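Local coordinates for protein methylmalonyl-CoA carboxyltransferase 12S subunit (Propionibacterium freudenreichii, PDB 1ON9) that catalyses the transfer of the carboxyl group of methylmalonyl-CoA to the biotin of the 1.3S subunit, leaving propanoyl-CoA, and forms the hexameric core of transcarboxylase, at residues E[172-177]-E[190-195]. Sequence-based numbering, arbitrary orientation.
Sequences AIIAGP and DFIIMT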
# COMPACT_ATOMS: atom_id res chain seq x y z
N ALA E 172 -8.94 21.49 23.67
CA ALA E 172 -10.00 22.47 23.79
C ALA E 172 -9.82 23.18 25.12
O ALA E 172 -9.58 22.55 26.14
CB ALA E 172 -11.37 21.78 23.75
N ILE E 173 -9.89 24.51 25.09
CA ILE E 173 -9.79 25.28 26.32
C ILE E 173 -11.10 26.04 26.40
O ILE E 173 -11.36 26.95 25.61
CB ILE E 173 -8.63 26.30 26.33
CG1 ILE E 173 -7.28 25.57 26.17
CG2 ILE E 173 -8.62 27.05 27.66
CD1 ILE E 173 -6.62 25.83 24.85
N ILE E 174 -11.94 25.64 27.35
CA ILE E 174 -13.23 26.27 27.51
C ILE E 174 -12.96 27.34 28.56
O ILE E 174 -12.67 27.03 29.73
CB ILE E 174 -14.30 25.24 27.97
CG1 ILE E 174 -14.30 24.07 26.96
CG2 ILE E 174 -15.69 25.90 28.02
CD1 ILE E 174 -15.33 23.03 27.19
N ALA E 175 -13.04 28.59 28.12
CA ALA E 175 -12.72 29.71 29.00
C ALA E 175 -13.86 30.72 29.07
O ALA E 175 -13.64 31.91 29.33
CB ALA E 175 -11.44 30.38 28.50
N GLY E 176 -15.06 30.23 28.82
CA GLY E 176 -16.25 31.06 28.86
C GLY E 176 -17.43 30.13 28.65
O GLY E 176 -17.30 28.92 28.82
N PRO E 177 -18.60 30.67 28.28
CA PRO E 177 -19.74 29.78 28.07
C PRO E 177 -19.47 28.86 26.89
O PRO E 177 -18.67 29.17 26.02
CB PRO E 177 -20.89 30.74 27.74
CG PRO E 177 -20.49 31.99 28.42
CD PRO E 177 -19.01 32.08 28.17
N ASP E 190 -9.34 15.97 22.00
CA ASP E 190 -8.74 14.99 22.90
C ASP E 190 -8.74 15.39 24.36
O ASP E 190 -8.93 14.55 25.23
CB ASP E 190 -7.32 14.68 22.45
CG ASP E 190 -7.28 14.20 21.04
OD1 ASP E 190 -6.56 14.81 20.23
OD2 ASP E 190 -8.01 13.23 20.73
N PHE E 191 -8.49 16.67 24.62
CA PHE E 191 -8.45 17.13 25.98
C PHE E 191 -9.20 18.41 26.18
O PHE E 191 -9.07 19.34 25.39
CB PHE E 191 -7.02 17.35 26.44
CG PHE E 191 -6.19 16.12 26.42
CD1 PHE E 191 -5.43 15.79 25.31
CD2 PHE E 191 -6.21 15.25 27.50
CE1 PHE E 191 -4.68 14.60 25.27
CE2 PHE E 191 -5.47 14.07 27.48
CZ PHE E 191 -4.71 13.75 26.36
N ILE E 192 -10.00 18.45 27.23
CA ILE E 192 -10.70 19.67 27.55
C ILE E 192 -10.13 20.27 28.82
O ILE E 192 -10.15 19.64 29.88
CB ILE E 192 -12.20 19.46 27.79
CG1 ILE E 192 -12.87 18.91 26.53
CG2 ILE E 192 -12.82 20.81 28.23
CD1 ILE E 192 -14.33 18.50 26.73
N ILE E 193 -9.60 21.48 28.71
CA ILE E 193 -9.08 22.21 29.87
C ILE E 193 -10.17 23.25 30.07
O ILE E 193 -10.44 24.05 29.17
CB ILE E 193 -7.79 22.96 29.55
CG1 ILE E 193 -6.69 21.98 29.17
CG2 ILE E 193 -7.36 23.79 30.77
CD1 ILE E 193 -5.56 22.65 28.48
N MET E 194 -10.79 23.25 31.24
CA MET E 194 -11.89 24.16 31.50
C MET E 194 -11.59 25.09 32.66
O MET E 194 -11.21 24.63 33.74
CB MET E 194 -13.14 23.33 31.79
CG MET E 194 -14.41 24.09 31.71
SD MET E 194 -15.82 23.01 31.93
CE MET E 194 -17.10 24.31 32.22
N THR E 195 -11.76 26.40 32.46
CA THR E 195 -11.47 27.32 33.56
C THR E 195 -12.66 27.40 34.48
O THR E 195 -13.78 27.02 34.11
CB THR E 195 -11.17 28.74 33.08
OG1 THR E 195 -12.39 29.35 32.62
CG2 THR E 195 -10.14 28.73 32.00
O HOH W 1 -11.88 31.82 31.49
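I193 O takes a hydrogen bond from I174 N (2.8 Å), bent at 151°, and a weaker CA-H...O contact from I173 CA at 3.2 Å. Straighter bonds, A172 N to F191 O, I193 N to A172 O and T195 N to I174 O, complete a parallel ladder whose strand directions differ by 18°. On one face of the sheet, A172, I174, I192 and M194 pack together. There I174 CD1 reaches back across I192 and meets its CG2 at 3.5 Å, because CG1 stands beside the backbone N (chi1 -54°) and the chain then runs extended; M194 CG lies against I174 CB (3.9 Å), and P186 of helix 184-188 packs against A172, I174 and I192. I173 and I193 lie side by side on the other face, I173 CG1 touching I193 CD1 at 4.1 Å, where helix 241-253 packs on I173. As the ladder ends, a water donates to A175 O and is hydrogen-bonded to T195 OG1; the same hydroxyl is hydrogen-bonded to K197 N. The two strands are adjacent in the parallel core of the N-terminal carboxyltransferase sheet, joined by a beta-alpha-beta crossover through short strand 177-179 and helix 184-188, and sandwiched between helices, as is characteristic of the ClpP/crotonase fold.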